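Local coordinates for uncharacterized protein (Leptospirillum rubarum, PDB 3O2I) that is of unknown function but forms a two-chain assembly in which a beta-sheet continues from one subunit into the other, at residues L32-I43 with W72-L83. Numbering follows the deposited sequence.
Sequences LVSRDRTHPVRI and WHLQILEVSKYL
S34 and H73 bring their CA atoms to 5.5 Å where helix 72-83 starts over strand 32-35, the two axes running antiparallel. The helix is nearly parallel to strand 41-43, and I43 meets S80 one strand over. Backbone bonds between L32 and I43 and between S34 and V41 pair the strands as a beta-hairpin, so the contact is a helix lying along one face of an antiparallel sheet. I76 fills the middle: with CG1 anti to its backbone N (chi1 -171°), its extended chain sets CD1 3.6 Å from L32 CB and 4.0 Å from I43 CG1. Farther along, L32 CD1 meets V79 CG1 at 4.0 Å, while I43 CG2 lies 3.5 Å from S80 OG. At the helix start, W72 NE1 donates to V33 O (2.8 Å, N-H...O 166°); the oxygen lies in the indole plane, whereas the nitrogen stands 41° above the carbonyl plane. A phenylalanine at W72 would probably leave V33 O without this donor and the ring freer to turn. The same indole packs edge-to-face with F100 of the second subunit, whose strand pairs in parallel with residues 32-35 and extends the sheet across the interface.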
loop_
_atom_site.group_PDB
_atom_site.type_symbol
_atom_site.label_atom_id
_atom_site.label_comp_id
_atom_site.label_asym_id
_atom_site.label_seq_id
_atom_site.Cartn_x
_atom_site.Cartn_y
_atom_site.Cartn_z
ATOM N N LEU B 32 3.175 -8.650 0.391
ATOM C CA LEU B 32 3.323 -9.996 -0.162
ATOM C C LEU B 32 2.075 -10.331 -0.957
ATOM O O LEU B 32 0.949 -10.199 -0.460
ATOM C CB LEU B 32 3.499 -11.018 0.962
ATOM C CG LEU B 32 4.732 -10.892 1.859
ATOM C CD1 LEU B 32 4.576 -11.728 3.115
ATOM C CD2 LEU B 32 5.995 -11.284 1.121
ATOM N N VAL B 33 2.270 -10.767 -2.193
ATOM C CA VAL B 33 1.149 -11.027 -3.084
ATOM C C VAL B 33 1.086 -12.500 -3.521
ATOM O O VAL B 33 2.086 -13.077 -3.948
ATOM C CB VAL B 33 1.234 -10.138 -4.332
ATOM C CG1 VAL B 33 0.104 -10.460 -5.292
ATOM C CG2 VAL B 33 1.216 -8.633 -3.937
ATOM N N SER B 34 -0.096 -13.094 -3.407
ATOM C CA SER B 34 -0.371 -14.400 -3.999
ATOM C C SER B 34 -1.252 -14.176 -5.215
ATOM O O SER B 34 -2.443 -13.902 -5.091
ATOM C CB SER B 34 -1.064 -15.327 -2.993
ATOM O OG SER B 34 -1.495 -16.539 -3.599
ATOM N N ARG B 35 -0.653 -14.278 -6.393
ATOM C CA ARG B 35 -1.355 -14.015 -7.639
ATOM C C ARG B 35 -2.324 -15.138 -8.003
ATOM O O ARG B 35 -1.996 -16.317 -7.877
ATOM C CB ARG B 35 -0.348 -13.812 -8.768
ATOM C CG ARG B 35 0.560 -12.620 -8.560
ATOM C CD ARG B 35 1.613 -12.542 -9.644
ATOM N NE ARG B 35 2.683 -11.634 -9.255
ATOM C CZ ARG B 35 3.970 -11.855 -9.484
ATOM N NH1 ARG B 35 4.354 -12.971 -10.100
ATOM N NH2 ARG B 35 4.876 -10.962 -9.090
ATOM N N ASP B 36 -3.511 -14.754 -8.461
ATOM C CA ASP B 36 -4.558 -15.705 -8.814
ATOM C C ASP B 36 -5.599 -15.012 -9.682
ATOM O O ASP B 36 -5.760 -13.793 -9.618
ATOM C CB ASP B 36 -5.217 -16.268 -7.553
ATOM C CG ASP B 36 -6.101 -17.470 -7.840
ATOM O OD1 ASP B 36 -5.611 -18.610 -7.696
ATOM O OD2 ASP B 36 -7.281 -17.279 -8.204
ATOM N N ARG B 37 -6.310 -15.790 -10.486
ATOM C CA ARG B 37 -7.289 -15.234 -11.416
ATOM C C ARG B 37 -8.439 -14.517 -10.706
ATOM O O ARG B 37 -8.795 -13.393 -11.061
ATOM C CB ARG B 37 -7.842 -16.343 -12.310
ATOM C CG ARG B 37 -6.771 -17.234 -12.918
ATOM C CD ARG B 37 -7.388 -18.459 -13.574
ATOM N NE ARG B 37 -6.420 -19.200 -14.379
ATOM C CZ ARG B 37 -6.745 -20.202 -15.191
ATOM N NH1 ARG B 37 -8.013 -20.579 -15.302
ATOM N NH2 ARG B 37 -5.806 -20.824 -15.894
ATOM N N THR B 38 -9.015 -15.171 -9.702
ATOM C CA THR B 38 -10.204 -14.649 -9.033
ATOM C C THR B 38 -10.007 -14.434 -7.530
ATOM O O THR B 38 -10.711 -13.630 -6.917
ATOM C CB THR B 38 -11.411 -15.584 -9.245
ATOM O OG1 THR B 38 -11.160 -16.844 -8.610
ATOM C CG2 THR B 38 -11.658 -15.812 -10.733
ATOM N N HIS B 39 -9.053 -15.151 -6.943
ATOM C CA HIS B 39 -8.805 -15.064 -5.504
ATOM C C HIS B 39 -7.356 -14.713 -5.157
ATOM O O HIS B 39 -6.627 -15.543 -4.614
ATOM C CB HIS B 39 -9.207 -16.371 -4.815
ATOM C CG HIS B 39 -10.688 -16.599 -4.766
ATOM N ND1 HIS B 39 -11.244 -17.836 -4.521
ATOM C CD2 HIS B 39 -11.726 -15.745 -4.932
ATOM C CE1 HIS B 39 -12.561 -17.734 -4.534
ATOM N NE2 HIS B 39 -12.880 -16.476 -4.783
ATOM N N PRO B 40 -6.934 -13.478 -5.472
ATOM C CA PRO B 40 -5.581 -13.038 -5.115
ATOM C C PRO B 40 -5.490 -12.729 -3.629
ATOM O O PRO B 40 -6.491 -12.372 -3.017
ATOM C CB PRO B 40 -5.399 -11.743 -5.922
ATOM C CG PRO B 40 -6.517 -11.722 -6.917
ATOM C CD PRO B 40 -7.641 -12.472 -6.277
ATOM N N VAL B 41 -4.303 -12.871 -3.056
ATOM C CA VAL B 41 -4.098 -12.525 -1.658
ATOM C C VAL B 41 -3.082 -11.394 -1.543
ATOM O O VAL B 41 -1.974 -11.490 -2.071
ATOM C CB VAL B 41 -3.604 -13.732 -0.845
ATOM C CG1 VAL B 41 -3.458 -13.356 0.620
ATOM C CG2 VAL B 41 -4.558 -14.896 -1.008
ATOM N N ARG B 42 -3.467 -10.319 -0.868
ATOM C CA ARG B 42 -2.543 -9.228 -0.609
ATOM C C ARG B 42 -2.342 -9.030 0.893
ATOM O O ARG B 42 -3.295 -8.813 1.639
ATOM C CB ARG B 42 -3.013 -7.931 -1.285
ATOM C CG ARG B 42 -2.697 -7.887 -2.775
ATOM C CD ARG B 42 -3.324 -6.697 -3.496
ATOM N NE ARG B 42 -3.135 -6.841 -4.935
ATOM C CZ ARG B 42 -2.079 -6.384 -5.609
ATOM N NH1 ARG B 42 -1.993 -6.584 -6.921
ATOM N NH2 ARG B 42 -1.111 -5.721 -4.981
ATOM N N ILE B 43 -1.089 -9.133 1.324
ATOM C CA ILE B 43 -0.736 -8.930 2.719
ATOM C C ILE B 43 0.153 -7.711 2.794
ATOM O O ILE B 43 1.170 -7.629 2.102
ATOM C CB ILE B 43 0.063 -10.109 3.298
ATOM C CG1 ILE B 43 -0.603 -11.442 2.963
ATOM C CG2 ILE B 43 0.233 -9.942 4.806
ATOM C CD1 ILE B 43 -1.596 -11.902 4.001
ATOM N N TRP B 72 1.991 -21.505 -2.707
ATOM C CA TRP B 72 2.134 -20.115 -2.278
ATOM C C TRP B 72 0.845 -19.561 -1.646
ATOM O O TRP B 72 0.889 -18.971 -0.570
ATOM C CB TRP B 72 2.676 -19.238 -3.426
ATOM C CG TRP B 72 2.971 -17.791 -3.043
ATOM C CD1 TRP B 72 2.381 -16.671 -3.562
ATOM C CD2 TRP B 72 3.916 -17.326 -2.061
ATOM N NE1 TRP B 72 2.897 -15.542 -2.964
ATOM C CE2 TRP B 72 3.840 -15.917 -2.041
ATOM C CE3 TRP B 72 4.814 -17.965 -1.198
ATOM C CZ2 TRP B 72 4.631 -15.137 -1.190
ATOM C CZ3 TRP B 72 5.596 -17.192 -0.356
ATOM C CH2 TRP B 72 5.498 -15.791 -0.354
ATOM N N HIS B 73 -0.301 -19.781 -2.287
ATOM C CA HIS B 73 -1.570 -19.284 -1.757
ATOM C C HIS B 73 -1.790 -19.623 -0.274
ATOM O O HIS B 73 -2.557 -18.945 0.416
ATOM C CB HIS B 73 -2.762 -19.727 -2.624
ATOM C CG HIS B 73 -3.116 -21.176 -2.487
ATOM N ND1 HIS B 73 -4.122 -21.622 -1.656
ATOM C CD2 HIS B 73 -2.609 -22.279 -3.088
ATOM C CE1 HIS B 73 -4.215 -22.936 -1.747
ATOM N NE2 HIS B 73 -3.309 -23.361 -2.609
ATOM N N LEU B 74 -1.111 -20.658 0.216
ATOM C CA LEU B 74 -1.165 -20.985 1.640
ATOM C C LEU B 74 0.133 -20.596 2.346
ATOM O O LEU B 74 0.120 -20.127 3.492
ATOM C CB LEU B 74 -1.460 -22.473 1.856
ATOM C CG LEU B 74 -2.792 -23.015 1.328
ATOM C CD1 LEU B 74 -2.882 -24.534 1.488
ATOM C CD2 LEU B 74 -3.968 -22.326 2.009
ATOM N N GLN B 75 1.255 -20.791 1.659
ATOM C CA GLN B 75 2.561 -20.470 2.229
ATOM C C GLN B 75 2.690 -18.985 2.568
ATOM O O GLN B 75 3.329 -18.626 3.553
ATOM C CB GLN B 75 3.679 -20.888 1.271
ATOM C CG GLN B 75 5.071 -20.466 1.713
ATOM C CD GLN B 75 5.699 -21.445 2.682
ATOM O OE1 GLN B 75 6.678 -21.126 3.362
ATOM N NE2 GLN B 75 5.148 -22.654 2.739
ATOM N N ILE B 76 2.082 -18.125 1.751
ATOM C CA ILE B 76 2.164 -16.683 1.978
ATOM C C ILE B 76 1.715 -16.350 3.390
ATOM O O ILE B 76 2.334 -15.535 4.066
ATOM C CB ILE B 76 1.348 -15.871 0.954
ATOM C CG1 ILE B 76 1.648 -14.376 1.108
ATOM C CG2 ILE B 76 -0.153 -16.140 1.097
ATOM C CD1 ILE B 76 1.033 -13.509 0.010
ATOM N N LEU B 77 0.651 -17.012 3.833
ATOM C CA LEU B 77 0.128 -16.843 5.186
ATOM C C LEU B 77 1.183 -17.151 6.239
ATOM O O LEU B 77 1.250 -16.491 7.281
ATOM C CB LEU B 77 -1.089 -17.743 5.400
ATOM C CG LEU B 77 -2.289 -17.471 4.497
ATOM C CD1 LEU B 77 -3.424 -18.428 4.825
ATOM C CD2 LEU B 77 -2.745 -16.009 4.631
ATOM N N GLU B 78 2.009 -18.158 5.957
ATOM C CA GLU B 78 3.014 -18.614 6.913
ATOM C C GLU B 78 4.193 -17.650 6.992
ATOM O O GLU B 78 4.646 -17.302 8.079
ATOM C CB GLU B 78 3.485 -20.044 6.569
ATOM C CG GLU B 78 2.335 -21.032 6.368
ATOM C CD GLU B 78 2.732 -22.481 6.629
ATOM O OE1 GLU B 78 2.267 -23.375 5.882
ATOM O OE2 GLU B 78 3.509 -22.725 7.580
ATOM N N VAL B 79 4.687 -17.224 5.834
ATOM C CA VAL B 79 5.742 -16.216 5.755
ATOM C C VAL B 79 5.346 -14.928 6.503
ATOM O O VAL B 79 6.134 -14.364 7.274
ATOM C CB VAL B 79 6.055 -15.885 4.280
ATOM C CG1 VAL B 79 7.005 -14.696 4.181
ATOM C CG2 VAL B 79 6.623 -17.115 3.574
ATOM N N SER B 80 4.123 -14.467 6.267
ATOM C CA SER B 80 3.592 -13.308 6.986
ATOM C C SER B 80 3.702 -13.505 8.499
ATOM O O SER B 80 4.222 -12.639 9.212
ATOM C CB SER B 80 2.136 -13.058 6.592
ATOM O OG SER B 80 1.581 -11.979 7.336
ATOM N N LYS B 81 3.215 -14.650 8.979
ATOM C CA LYS B 81 3.237 -14.978 10.408
ATOM C C LYS B 81 4.639 -14.926 11.004
ATOM O O LYS B 81 4.817 -14.553 12.161
ATOM C CB LYS B 81 2.647 -16.366 10.654
ATOM C CG LYS B 81 1.133 -16.431 10.639
ATOM C CD LYS B 81 0.653 -17.815 11.066
ATOM C CE LYS B 81 1.068 -18.129 12.499
ATOM N NZ LYS B 81 0.687 -19.516 12.914
ATOM N N TYR B 82 5.630 -15.299 10.203
ATOM C CA TYR B 82 7.011 -15.359 10.666
ATOM C C TYR B 82 7.647 -13.974 10.736
ATOM O O TYR B 82 8.318 -13.645 11.714
ATOM C CB TYR B 82 7.852 -16.300 9.791
ATOM C CG TYR B 82 9.327 -16.245 10.108
ATOM C CD1 TYR B 82 9.858 -16.959 11.178
ATOM C CD2 TYR B 82 10.188 -15.466 9.348
ATOM C CE1 TYR B 82 11.213 -16.897 11.480
ATOM C CE2 TYR B 82 11.536 -15.396 9.638
ATOM C CZ TYR B 82 12.046 -16.111 10.707
ATOM O OH TYR B 82 13.390 -16.029 10.991
ATOM N N LEU B 83 7.446 -13.166 9.698
ATOM C CA LEU B 83 7.912 -11.784 9.726
ATOM C C LEU B 83 7.346 -11.036 10.929
ATOM O O LEU B 83 8.050 -10.255 11.571
ATOM C CB LEU B 83 7.554 -11.044 8.431
ATOM C CG LEU B 83 8.211 -11.592 7.160
ATOM C CD1 LEU B 83 7.893 -10.706 5.963
ATOM C CD2 LEU B 83 9.711 -11.712 7.342
#